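Local coordinates for MIP07328p (Drosophila melanogaster, PDB 6FKK), which probably acts as a chemorepellent axon guidance cue of the semaphorin family, binding semaphorin receptors through its extracellular region, at residues D26-L31 and V45-S50; A58-H63 and V97-T102; Q442-G447 and S469-P474; R451-S456 and N460-V465. One frame throughout, in Å; residues are numbered along the deposited sequence.

Contact 1. Residues D26-L31 and V45-S50. With NAG (2-acetamido-2-deoxy-beta-D-glucopyranose), chain C.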
loop_
_atom_site.group_PDB
_atom_site.type_symbol
_atom_site.label_atom_id
_atom_site.label_comp_id
_atom_site.label_asym_id
_atom_site.label_seq_id
_atom_site.Cartn_x
_atom_site.Cartn_y
_atom_site.Cartn_z
ATOM N N ASP A 26 14.846 14.399 7.126
ATOM C CA ASP A 26 13.456 14.742 7.402
ATOM C C ASP A 26 12.573 13.503 7.456
ATOM O O ASP A 26 11.632 13.444 8.258
ATOM C CB ASP A 26 12.937 15.737 6.363
ATOM C CG ASP A 26 13.633 17.091 6.452
ATOM O OD1 ASP A 26 14.615 17.216 7.210
ATOM O OD2 ASP A 26 13.193 18.032 5.761
ATOM N N TYR A 27 12.862 12.509 6.619
ATOM C CA TYR A 27 12.085 11.275 6.524
ATOM C C TYR A 27 10.599 11.581 6.314
ATOM O O TYR A 27 9.764 11.424 7.204
ATOM C CB TYR A 27 12.300 10.397 7.758
ATOM C CG TYR A 27 13.668 9.759 7.826
ATOM C CD1 TYR A 27 14.037 8.772 6.925
ATOM C CD2 TYR A 27 14.585 10.134 8.801
ATOM C CE1 TYR A 27 15.283 8.181 6.984
ATOM C CE2 TYR A 27 15.832 9.547 8.869
ATOM C CZ TYR A 27 16.176 8.571 7.958
ATOM O OH TYR A 27 17.418 7.983 8.023
ATOM N N PHE A 28 10.299 12.040 5.101
ATOM C CA PHE A 28 8.935 12.420 4.755
ATOM C C PHE A 28 8.007 11.207 4.752
ATOM O O PHE A 28 8.424 10.074 4.492
ATOM C CB PHE A 28 8.897 13.097 3.382
ATOM C CG PHE A 28 9.417 14.509 3.383
ATOM C CD1 PHE A 28 9.302 15.305 4.509
ATOM C CD2 PHE A 28 10.020 15.040 2.254
ATOM C CE1 PHE A 28 9.778 16.604 4.511
ATOM C CE2 PHE A 28 10.500 16.337 2.251
ATOM C CZ PHE A 28 10.379 17.120 3.382
ATOM N N LYS A 29 6.733 11.463 5.042
ATOM C CA LYS A 29 5.690 10.446 4.998
ATOM C C LYS A 29 4.373 11.124 4.650
ATOM O O LYS A 29 4.011 12.128 5.269
ATOM C CB LYS A 29 5.572 9.706 6.335
ATOM C CG LYS A 29 4.340 8.817 6.461
ATOM C CD LYS A 29 4.513 7.487 5.741
ATOM C CE LYS A 29 3.274 6.613 5.905
ATOM N NZ LYS A 29 2.926 6.386 7.339
ATOM N N ILE A 30 3.668 10.581 3.663
ATOM C CA ILE A 30 2.391 11.146 3.239
ATOM C C ILE A 30 1.309 10.710 4.217
ATOM O O ILE A 30 1.151 9.516 4.496
ATOM C CB ILE A 30 2.052 10.716 1.803
ATOM C CG1 ILE A 30 3.117 11.220 0.826
ATOM C CG2 ILE A 30 0.680 11.234 1.403
ATOM C CD1 ILE A 30 3.229 12.729 0.761
ATOM N N LEU A 31 0.561 11.680 4.742
ATOM C CA LEU A 31 -0.486 11.412 5.720
ATOM C C LEU A 31 -1.894 11.533 5.159
ATOM O O LEU A 31 -2.785 10.812 5.609
ATOM C CB LEU A 31 -0.344 12.358 6.919
ATOM C CG LEU A 31 0.991 12.275 7.663
ATOM C CD1 LEU A 31 0.988 13.168 8.893
ATOM C CD2 LEU A 31 1.303 10.835 8.042
ATOM N N VAL A 45 7.781 18.727 11.827
ATOM C CA VAL A 45 6.875 19.542 11.024
ATOM C C VAL A 45 5.937 18.632 10.242
ATOM O O VAL A 45 6.284 17.501 9.890
ATOM C CB VAL A 45 7.643 20.479 10.053
ATOM C CG1 VAL A 45 6.695 21.456 9.382
ATOM C CG2 VAL A 45 8.753 21.237 10.771
ATOM N N ILE A 46 4.730 19.133 9.985
ATOM C CA ILE A 46 3.819 18.567 8.997
ATOM C C ILE A 46 3.462 19.676 8.015
ATOM O O ILE A 46 3.175 20.808 8.425
ATOM C CB ILE A 46 2.562 17.959 9.647
ATOM C CG1 ILE A 46 1.609 17.422 8.579
ATOM C CG2 ILE A 46 1.864 18.975 10.535
ATOM C CD1 ILE A 46 0.352 16.794 9.141
ATOM N N TYR A 47 3.501 19.360 6.722
ATOM C CA TYR A 47 3.373 20.351 5.662
ATOM C C TYR A 47 2.077 20.155 4.885
ATOM O O TYR A 47 1.705 19.025 4.552
ATOM C CB TYR A 47 4.556 20.275 4.689
ATOM C CG TYR A 47 5.918 20.437 5.329
ATOM C CD1 TYR A 47 6.615 19.339 5.816
ATOM C CD2 TYR A 47 6.515 21.688 5.431
ATOM C CE1 TYR A 47 7.863 19.482 6.396
ATOM C CE2 TYR A 47 7.764 21.840 6.009
ATOM C CZ TYR A 47 8.432 20.732 6.489
ATOM O OH TYR A 47 9.673 20.876 7.065
ATOM N N ASN A 48 1.399 21.267 4.595
ATOM C CA ASN A 48 0.265 21.300 3.673
ATOM C C ASN A 48 0.793 21.847 2.350
ATOM O O ASN A 48 1.155 23.025 2.257
ATOM C CB ASN A 48 -0.873 22.158 4.233
ATOM C CG ASN A 48 -2.180 22.001 3.453
ATOM O OD1 ASN A 48 -2.252 21.235 2.494
ATOM N ND2 ASN A 48 -3.221 22.726 3.870
ATOM N N VAL A 49 0.860 20.991 1.331
ATOM C CA VAL A 49 1.547 21.301 0.083
ATOM C C VAL A 49 0.550 21.242 -1.064
ATOM O O VAL A 49 -0.148 20.235 -1.234
ATOM C CB VAL A 49 2.718 20.334 -0.170
ATOM C CG1 VAL A 49 3.430 20.689 -1.464
ATOM C CG2 VAL A 49 3.681 20.347 1.007
ATOM N N SER A 50 0.492 22.313 -1.849
ATOM C CA SER A 50 -0.344 22.323 -3.042
ATOM C C SER A 50 0.317 21.513 -4.152
ATOM O O SER A 50 1.543 21.506 -4.289
ATOM C CB SER A 50 -0.585 23.760 -3.503
ATOM O OG SER A 50 -1.285 23.786 -4.733
HETATM C C1 NAG C . -4.501 22.641 3.209
HETATM C C2 NAG C . -5.679 22.588 4.171
HETATM C C3 NAG C . -6.982 22.450 3.393
HETATM C C4 NAG C . -7.134 23.642 2.453
HETATM C C5 NAG C . -5.893 23.890 1.588
HETATM C C6 NAG C . -5.912 25.273 0.969
HETATM C C7 NAG C . -5.662 20.315 5.334
HETATM C C8 NAG C . -5.855 19.601 4.023
HETATM N N2 NAG C . -5.581 21.663 5.307
HETATM O O3 NAG C . -8.062 22.426 4.325
HETATM O O4 NAG C . -8.245 23.423 1.592
HETATM O O5 NAG C . -4.656 23.799 2.329
HETATM O O6 NAG C . -6.513 26.226 1.838
HETATM O O7 NAG C . -5.594 19.691 6.398
#
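F28 and L31 meet Y47 and I46 in a small apolar contact within one propeller blade. The blade is the sheet of strands 29-33, 37-41, 45-50 and 56-61 in the sema domain, which has the seven-bladed propeller fold of semaphorins. Segments 26-31 and 45-50 are not neighbours in that sheet. Strand 37-41 lies between them and bonds to both, pairing K29 with G41, L31 with L39 and Y47 with V40. The side chains therefore reach across it, on both faces of the blade. On one face the F28 and Y47 side chains cross at about a right angle, and CE1 of F28 comes 3.9 Å from CE1 of Y47. V45 CG1 lies over one face of the Y47 ring, toward its rim. Y47 also makes an edge-to-face contact with F20. On the other face, CD1 of L31 touches CD1 of I46 at 3.7 Å. I46 is fully extended, with CG1 trans to the backbone N (chi1 178°), and this carries its CD1 across to the leucine. That face turns to the next blade, where L31 meets Y89 and I46 meets L86. N48 carries a glycan, with its ND2 joined to C1 of the NAG at 1.4 Å. The sugar sits apart from the F28 and L31 contacts. The contact is carbon against carbon. It rests on van der Waals packing, while the backbone bonds to strand 37-41 give direction.

Contact 2. Residues A58-H63 and V97-T102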
loop_
_atom_site.group_PDB
_atom_site.type_symbol
_atom_site.label_atom_id
_atom_site.label_comp_id
_atom_site.label_asym_id
_atom_site.label_seq_id
_atom_site.Cartn_x
_atom_site.Cartn_y
_atom_site.Cartn_z
ATOM N N ALA A 58 0.446 25.630 4.053
ATOM C CA ALA A 58 0.311 25.732 5.500
ATOM C C ALA A 58 1.330 24.831 6.182
ATOM O O ALA A 58 1.600 23.720 5.718
ATOM C CB ALA A 58 -1.105 25.355 5.960
ATOM N N ARG A 59 1.885 25.313 7.292
ATOM C CA ARG A 59 2.909 24.597 8.041
ATOM C C ARG A 59 2.512 24.527 9.507
ATOM O O ARG A 59 2.089 25.531 10.087
ATOM C CB ARG A 59 4.273 25.279 7.906
ATOM C CG ARG A 59 5.346 24.692 8.803
ATOM C CD ARG A 59 6.696 25.346 8.570
ATOM N NE ARG A 59 7.043 25.387 7.153
ATOM C CZ ARG A 59 8.266 25.623 6.692
ATOM N NH1 ARG A 59 8.494 25.645 5.385
ATOM N NH2 ARG A 59 9.267 25.827 7.538
ATOM N N LEU A 60 2.652 23.345 10.100
ATOM C CA LEU A 60 2.421 23.145 11.525
ATOM C C LEU A 60 3.666 22.499 12.116
ATOM O O LEU A 60 4.038 21.389 11.720
ATOM C CB LEU A 60 1.182 22.275 11.764
ATOM C CG LEU A 60 0.457 22.344 13.113
ATOM C CD1 LEU A 60 -0.929 21.738 12.979
ATOM C CD2 LEU A 60 1.234 21.636 14.212
ATOM N N GLU A 61 4.310 23.193 13.051
ATOM C CA GLU A 61 5.552 22.734 13.654
ATOM C C GLU A 61 5.297 22.202 15.058
ATOM O O GLU A 61 4.476 22.746 15.804
ATOM C CB GLU A 61 6.593 23.859 13.695
ATOM C CG GLU A 61 7.149 24.229 12.326
ATOM C CD GLU A 61 8.223 25.298 12.394
ATOM O OE1 GLU A 61 8.165 26.148 13.306
ATOM O OE2 GLU A 61 9.131 25.284 11.535
ATOM N N TRP A 62 6.014 21.137 15.412
ATOM C CA TRP A 62 5.813 20.449 16.683
ATOM C C TRP A 62 7.140 19.810 17.069
ATOM O O TRP A 62 7.585 18.863 16.416
ATOM C CB TRP A 62 4.703 19.406 16.562
ATOM C CG TRP A 62 4.320 18.731 17.842
ATOM C CD1 TRP A 62 4.883 18.912 19.071
ATOM C CD2 TRP A 62 3.283 17.759 18.015
ATOM N NE1 TRP A 62 4.260 18.111 19.999
ATOM C CE2 TRP A 62 3.273 17.394 19.375
ATOM C CE3 TRP A 62 2.359 17.161 17.151
ATOM C CZ2 TRP A 62 2.380 16.459 19.891
ATOM C CZ3 TRP A 62 1.472 16.234 17.665
ATOM C CH2 TRP A 62 1.489 15.892 19.022
ATOM N N HIS A 63 7.766 20.322 18.124
ATOM C CA HIS A 63 9.104 19.908 18.515
ATOM C C HIS A 63 9.079 19.185 19.854
ATOM O O HIS A 63 8.193 19.407 20.685
ATOM C CB HIS A 63 10.050 21.109 18.599
ATOM C CG HIS A 63 10.320 21.753 17.276
ATOM N ND1 HIS A 63 11.422 21.441 16.510
ATOM C CD2 HIS A 63 9.627 22.684 16.579
ATOM C CE1 HIS A 63 11.399 22.156 15.400
ATOM N NE2 HIS A 63 10.320 22.917 15.417
ATOM N N VAL A 97 -8.948 17.844 14.257
ATOM C CA VAL A 97 -7.798 17.268 13.572
ATOM C C VAL A 97 -6.984 16.479 14.587
ATOM O O VAL A 97 -6.645 16.999 15.657
ATOM C CB VAL A 97 -6.935 18.351 12.899
ATOM C CG1 VAL A 97 -5.582 17.784 12.499
ATOM C CG2 VAL A 97 -7.657 18.923 11.689
ATOM N N LEU A 98 -6.677 15.230 14.256
ATOM C CA LEU A 98 -5.881 14.364 15.115
ATOM C C LEU A 98 -4.459 14.291 14.576
ATOM O O LEU A 98 -4.254 14.029 13.387
ATOM C CB LEU A 98 -6.496 12.966 15.198
ATOM C CG LEU A 98 -5.716 11.904 15.975
ATOM C CD1 LEU A 98 -5.454 12.353 17.406
ATOM C CD2 LEU A 98 -6.456 10.575 15.954
ATOM N N LEU A 99 -3.482 14.534 15.446
ATOM C CA LEU A 99 -2.076 14.483 15.065
ATOM C C LEU A 99 -1.290 13.717 16.115
ATOM O O LEU A 99 -1.389 14.016 17.310
ATOM C CB LEU A 99 -1.489 15.888 14.897
ATOM C CG LEU A 99 -1.535 16.490 13.493
ATOM C CD1 LEU A 99 -0.784 17.812 13.465
ATOM C CD2 LEU A 99 -0.954 15.516 12.480
ATOM N N CYS A 100 -0.507 12.738 15.667
ATOM C CA CYS A 100 0.337 11.938 16.542
ATOM C C CYS A 100 1.741 11.870 15.955
ATOM O O CYS A 100 1.908 11.753 14.738
ATOM C CB CYS A 100 -0.227 10.520 16.724
ATOM S SG CYS A 100 -1.986 10.416 17.179
ATOM N N GLY A 101 2.747 11.941 16.828
ATOM C CA GLY A 101 4.127 11.905 16.389
ATOM C C GLY A 101 4.973 11.056 17.318
ATOM O O GLY A 101 4.579 10.740 18.443
ATOM N N THR A 102 6.161 10.695 16.821
ATOM C CA THR A 102 7.061 9.843 17.593
ATOM C C THR A 102 7.522 10.538 18.868
ATOM O O THR A 102 7.585 9.915 19.934
ATOM C CB THR A 102 8.264 9.435 16.743
ATOM O OG1 THR A 102 9.106 10.575 16.521
ATOM C CG2 THR A 102 7.804 8.886 15.401
#
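L60 and L99 reach toward each other tip to tip, their CD1 atoms 4.0 Å apart. Beside them W62 brings the six-membered end of its indole to the backbone of L99. The L99 carbonyl O lies at the ring edge, in the ring plane, 3.6 Å from CZ3 and 3.8 Å from CH2 of W62. CZ3 of W62 also packs on CB of L99 at 4.1 Å. The indole gets there because its CG is trans to the backbone N (chi1 -174°), which carries the ring from just beyond strand 56-61 toward strand 97-101. In the next shell, Y112 touches L60, W62 and L99, and L86 touches W62 and L99. R110 makes a cation-pi contact with the W62 ring, and N84 ND2 bonds to the W62 carbonyl. C100, next to L99, is tied to C109 by a disulfide. Strand 56-61 is the last of its blade, and strand 97-101 is the second of the following one, so this is an inter-blade seam of the propeller. The seam is mainly apolar. The L99 oxygen faces the C-H edge of the indole, where the slightly positive ring hydrogens probably make a mildly favourable electrostatic contact.

Contact 3. Residues Q442-G447 and S469-P474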
loop_
_atom_site.group_PDB
_atom_site.type_symbol
_atom_site.label_atom_id
_atom_site.label_comp_id
_atom_site.label_asym_id
_atom_site.label_seq_id
_atom_site.Cartn_x
_atom_site.Cartn_y
_atom_site.Cartn_z
ATOM N N GLN A 442 14.063 7.465 -15.285
ATOM C CA GLN A 442 14.692 7.891 -14.043
ATOM C C GLN A 442 14.054 9.199 -13.591
ATOM O O GLN A 442 14.041 10.180 -14.342
ATOM C CB GLN A 442 16.196 8.060 -14.242
ATOM C CG GLN A 442 16.968 8.299 -12.959
ATOM C CD GLN A 442 17.092 7.045 -12.120
ATOM O OE1 GLN A 442 17.327 5.956 -12.644
ATOM N NE2 GLN A 442 16.930 7.190 -10.811
ATOM N N VAL A 443 13.519 9.215 -12.373
ATOM C CA VAL A 443 12.859 10.387 -11.813
ATOM C C VAL A 443 13.714 11.042 -10.733
ATOM O O VAL A 443 13.999 12.238 -10.796
ATOM C CB VAL A 443 11.461 10.026 -11.265
ATOM C CG1 VAL A 443 10.890 11.193 -10.479
ATOM C CG2 VAL A 443 10.534 9.641 -12.404
ATOM N N LEU A 444 14.119 10.275 -9.736
ATOM C CA LEU A 444 14.952 10.770 -8.650
ATOM C C LEU A 444 16.421 10.594 -9.000
ATOM O O LEU A 444 16.765 9.910 -9.968
ATOM C CB LEU A 444 14.601 10.029 -7.363
ATOM C CG LEU A 444 13.175 10.180 -6.834
ATOM C CD1 LEU A 444 13.043 9.519 -5.470
ATOM C CD2 LEU A 444 12.784 11.646 -6.764
ATOM N N PRO A 445 17.323 11.226 -8.245
ATOM C CA PRO A 445 18.750 10.915 -8.397
ATOM C C PRO A 445 18.997 9.418 -8.271
ATOM O O PRO A 445 18.329 8.722 -7.505
ATOM C CB PRO A 445 19.403 11.698 -7.254
ATOM C CG PRO A 445 18.508 12.870 -7.070
ATOM C CD PRO A 445 17.108 12.376 -7.345
ATOM N N LEU A 446 19.983 8.933 -9.032
ATOM C CA LEU A 446 20.173 7.497 -9.232
ATOM C C LEU A 446 20.279 6.710 -7.930
ATOM O O LEU A 446 20.045 5.497 -7.930
ATOM C CB LEU A 446 21.422 7.254 -10.085
ATOM C CG LEU A 446 21.606 5.845 -10.655
ATOM C CD1 LEU A 446 20.565 5.547 -11.725
ATOM C CD2 LEU A 446 23.012 5.660 -11.199
ATOM N N GLY A 447 20.616 7.358 -6.821
ATOM C CA GLY A 447 20.740 6.640 -5.569
ATOM C C GLY A 447 19.473 6.603 -4.739
ATOM O O GLY A 447 19.167 5.587 -4.105
ATOM N N SER A 469 12.211 14.557 -0.116
ATOM C CA SER A 469 11.805 15.352 -1.267
ATOM C C SER A 469 10.489 14.838 -1.830
ATOM O O SER A 469 10.171 13.650 -1.726
ATOM C CB SER A 469 12.877 15.338 -2.364
ATOM O OG SER A 469 13.019 14.041 -2.918
ATOM N N LEU A 470 9.730 15.759 -2.419
ATOM C CA LEU A 470 8.606 15.444 -3.290
ATOM C C LEU A 470 8.944 15.953 -4.682
ATOM O O LEU A 470 9.368 17.104 -4.836
ATOM C CB LEU A 470 7.304 16.089 -2.805
ATOM C CG LEU A 470 6.869 15.939 -1.349
ATOM C CD1 LEU A 470 5.480 16.527 -1.169
ATOM C CD2 LEU A 470 6.899 14.487 -0.916
ATOM N N VAL A 471 8.766 15.105 -5.689
ATOM C CA VAL A 471 9.078 15.456 -7.069
ATOM C C VAL A 471 7.842 15.209 -7.921
ATOM O O VAL A 471 7.229 14.140 -7.836
ATOM C CB VAL A 471 10.280 14.656 -7.605
ATOM C CG1 VAL A 471 10.463 14.906 -9.094
ATOM C CG2 VAL A 471 11.541 15.032 -6.845
ATOM N N SER A 472 7.483 16.194 -8.738
ATOM C CA SER A 472 6.313 16.117 -9.602
ATOM C C SER A 472 6.760 15.857 -11.036
ATOM O O SER A 472 7.519 16.646 -11.605
ATOM C CB SER A 472 5.498 17.405 -9.519
ATOM O OG SER A 472 4.358 17.347 -10.356
ATOM N N VAL A 473 6.295 14.753 -11.612
ATOM C CA VAL A 473 6.552 14.433 -13.015
ATOM C C VAL A 473 5.207 14.206 -13.695
ATOM O O VAL A 473 4.223 13.874 -13.017
ATOM C CB VAL A 473 7.476 13.212 -13.154
ATOM C CG1 VAL A 473 8.810 13.477 -12.464
ATOM C CG2 VAL A 473 6.810 11.968 -12.586
ATOM N N PRO A 474 5.102 14.389 -15.013
ATOM C CA PRO A 474 3.792 14.252 -15.665
ATOM C C PRO A 474 3.232 12.840 -15.539
ATOM O O PRO A 474 3.942 11.848 -15.724
ATOM C CB PRO A 474 4.081 14.618 -17.125
ATOM C CG PRO A 474 5.544 14.405 -17.303
ATOM C CD PRO A 474 6.142 14.785 -15.975
#
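The backbone of loop 442-447 passes strand 469-474 at more than strand-pairing distance, with V443 CA 7.6 Å from V473 CA, so side chains alone bridge the gap. V443 carries much of the contact. Its CG1 meets V473 CG1 tip to tip at 3.7 Å and lies 4.0 Å from V471 CG1, where the two valines slide past each other. CG1 of V443 is trans to the backbone N (chi1 170°), which leaves this one methyl to serve both partners. The end of the L444 side chain comes in, placing CD2 3.6 Å from V471 CG2 as the two side chains run past each other. V471 thus divides its methyls, CG1 to V443 and CG2 to L444. Q442, the last residue of strand 432-442, braces the loop. Q442 NE2 donates to the L444 carbonyl O over 2.9 Å, with a nearly straight N-H...O angle of 165°. The oxygen lies close to the plane of the Q442 amide, whereas the donor sits 37° above the carbonyl plane. The same NE2 also bonds to the D412 carbonyl, and Q442 OE1 bonds to K414 NZ, so the amide is fixed at both ends. V464 of strand 461-465 adds to the cluster by touching V443 and L444. Strand 432-442 is the last of its blade, and strand 469-474 belongs to the final blade of the propeller. The contact is an inter-blade join of buried methyl groups. Its polar bonds, within the segment and to residues 412-414, probably help hold the shape that presents V443 and L444.

Contact 4. Residues R451-S456 and N460-V465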
loop_
_atom_site.group_PDB
_atom_site.type_symbol
_atom_site.label_atom_id
_atom_site.label_comp_id
_atom_site.label_asym_id
_atom_site.label_seq_id
_atom_site.Cartn_x
_atom_site.Cartn_y
_atom_site.Cartn_z
ATOM N N ARG A 451 9.756 6.134 -1.895
ATOM C CA ARG A 451 8.989 5.661 -0.748
ATOM C C ARG A 451 7.501 5.526 -1.058
ATOM O O ARG A 451 6.883 4.515 -0.707
ATOM C CB ARG A 451 9.200 6.605 0.441
ATOM C CG ARG A 451 10.634 6.652 0.952
ATOM C CD ARG A 451 11.008 5.364 1.668
ATOM N NE ARG A 451 12.353 5.423 2.236
ATOM C CZ ARG A 451 13.416 4.827 1.708
ATOM N NH1 ARG A 451 13.295 4.116 0.596
ATOM N NH2 ARG A 451 14.601 4.933 2.294
ATOM N N GLU A 452 6.909 6.525 -1.710
ATOM C CA GLU A 452 5.484 6.517 -2.002
ATOM C C GLU A 452 5.231 7.162 -3.358
ATOM O O GLU A 452 6.093 7.847 -3.916
ATOM C CB GLU A 452 4.680 7.247 -0.917
ATOM C CG GLU A 452 4.495 6.457 0.369
ATOM C CD GLU A 452 4.084 7.337 1.533
ATOM O OE1 GLU A 452 4.588 8.476 1.620
ATOM O OE2 GLU A 452 3.259 6.892 2.359
ATOM N N LEU A 453 4.027 6.932 -3.883
ATOM C CA LEU A 453 3.575 7.535 -5.131
ATOM C C LEU A 453 2.155 8.045 -4.945
ATOM O O LEU A 453 1.287 7.311 -4.462
ATOM C CB LEU A 453 3.623 6.534 -6.291
ATOM C CG LEU A 453 4.999 6.062 -6.760
ATOM C CD1 LEU A 453 4.864 5.118 -7.945
ATOM C CD2 LEU A 453 5.879 7.249 -7.112
ATOM N N VAL A 454 1.924 9.298 -5.326
ATOM C CA VAL A 454 0.619 9.939 -5.220
ATOM C C VAL A 454 0.205 10.403 -6.607
ATOM O O VAL A 454 1.011 10.999 -7.333
ATOM C CB VAL A 454 0.641 11.120 -4.232
ATOM C CG1 VAL A 454 -0.765 11.667 -4.026
ATOM C CG2 VAL A 454 1.254 10.690 -2.912
ATOM N N ILE A 455 -1.046 10.139 -6.969
ATOM C CA ILE A 455 -1.557 10.418 -8.303
ATOM C C ILE A 455 -2.626 11.496 -8.206
ATOM O O ILE A 455 -3.596 11.355 -7.451
ATOM C CB ILE A 455 -2.121 9.153 -8.967
ATOM C CG1 ILE A 455 -0.981 8.243 -9.434
ATOM C CG2 ILE A 455 -3.037 9.520 -10.121
ATOM C CD1 ILE A 455 -1.458 7.029 -10.200
ATOM N N SER A 456 -2.449 12.567 -8.977
ATOM C CA SER A 456 -3.459 13.609 -9.156
ATOM C C SER A 456 -3.854 13.597 -10.629
ATOM O O SER A 456 -3.118 14.106 -11.481
ATOM C CB SER A 456 -2.933 14.975 -8.731
ATOM O OG SER A 456 -3.896 15.984 -8.991
ATOM N N ASN A 460 -2.822 16.012 -13.951
ATOM C CA ASN A 460 -1.921 15.184 -14.752
ATOM C C ASN A 460 -0.532 15.124 -14.119
ATOM O O ASN A 460 0.490 15.367 -14.767
ATOM C CB ASN A 460 -1.854 15.690 -16.195
ATOM C CG ASN A 460 -1.242 14.676 -17.142
ATOM O OD1 ASN A 460 -1.873 13.677 -17.491
ATOM N ND2 ASN A 460 -0.013 14.933 -17.573
ATOM N N SER A 461 -0.501 14.798 -12.830
ATOM C CA SER A 461 0.717 14.878 -12.038
ATOM C C SER A 461 0.922 13.592 -11.251
ATOM O O SER A 461 0.020 13.146 -10.535
ATOM C CB SER A 461 0.669 16.076 -11.082
ATOM O OG SER A 461 1.845 16.152 -10.299
ATOM N N LEU A 462 2.104 13.003 -11.392
ATOM C CA LEU A 462 2.553 11.919 -10.531
ATOM C C LEU A 462 3.592 12.488 -9.577
ATOM O O LEU A 462 4.584 13.078 -10.017
ATOM C CB LEU A 462 3.137 10.768 -11.348
ATOM C CG LEU A 462 3.820 9.659 -10.544
ATOM C CD1 LEU A 462 2.802 8.887 -9.722
ATOM C CD2 LEU A 462 4.602 8.724 -11.450
ATOM N N VAL A 463 3.362 12.325 -8.279
ATOM C CA VAL A 463 4.232 12.891 -7.254
ATOM C C VAL A 463 5.050 11.758 -6.656
ATOM O O VAL A 463 4.517 10.904 -5.936
ATOM C CB VAL A 463 3.436 13.633 -6.174
ATOM C CG1 VAL A 463 4.381 14.200 -5.118
ATOM C CG2 VAL A 463 2.602 14.739 -6.801
ATOM N N VAL A 464 6.345 11.748 -6.951
ATOM C CA VAL A 464 7.260 10.782 -6.356
ATOM C C VAL A 464 7.717 11.303 -5.001
ATOM O O VAL A 464 8.036 12.488 -4.848
ATOM C CB VAL A 464 8.452 10.525 -7.295
ATOM C CG1 VAL A 464 9.411 9.520 -6.676
ATOM C CG2 VAL A 464 7.957 10.041 -8.646
ATOM N N VAL A 465 7.751 10.418 -4.009
ATOM C CA VAL A 465 8.064 10.786 -2.632
ATOM C C VAL A 465 9.283 9.996 -2.179
ATOM O O VAL A 465 9.261 8.758 -2.173
ATOM C CB VAL A 465 6.875 10.532 -1.692
ATOM C CG1 VAL A 465 7.242 10.901 -0.264
ATOM C CG2 VAL A 465 5.656 11.310 -2.159
#
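The V465 carbonyl O accepts two backbone N-H groups, from R451 N at 2.7 Å and from E452 N at 3.3 Å. This is a classic beta bulge, with R451 and E452 both facing V465. Between this bulge and the turn the antiparallel pairing is regular. V454 and V463 form a hydrogen-bonded pair, with V463 N to V454 O at 2.9 Å. At the turn end, N460 and S461 both face S456 in a G1 bulge, and N460 has positive phi and psi. There S461 N donates to S456 O at 3.0 Å. On one face L453 lies alongside V464, with CD2 of L453 3.8 Å from CG2 of V464. I455 CG1 meets L462 CD1 at 3.8 Å. The CG of L462 is trans to its backbone N (chi1 172°), and its CD1 swings back toward the partner strand. This face packs on A388 and A390 of the preceding blade. The face with V454, V463 and V465 turns to the first blade, where E452 OE1 bonds to I30 N. R451 pairs with D467 in a salt bridge. The backbone bonds set the register, and the apolar side chains on both faces fit the hairpin between two blades.

The four contacts follow an arc of adjoining propeller blades. Along the chain, contact 1 comes first, then contact 2, and contact 4 is nested inside the loop closed by contact 3. Contacts 1 and 2 share the sheet holding strands 45-50 and 56-61, and their centres lie about 10 Å apart. Contacts 3 and 4 share the final blade, where strands 461-465 and 469-474 are neighbours, their centres also about 10 Å apart. Contacts 1 and 4, whose centres are about 13 Å apart, touch directly and join the first blade to the last. The centres of contacts 2 and 3 are about 26 Å apart and the two do not touch. The N-terminal strand 18-21 completes the final blade, so residues from both ends of the sema domain close the ring.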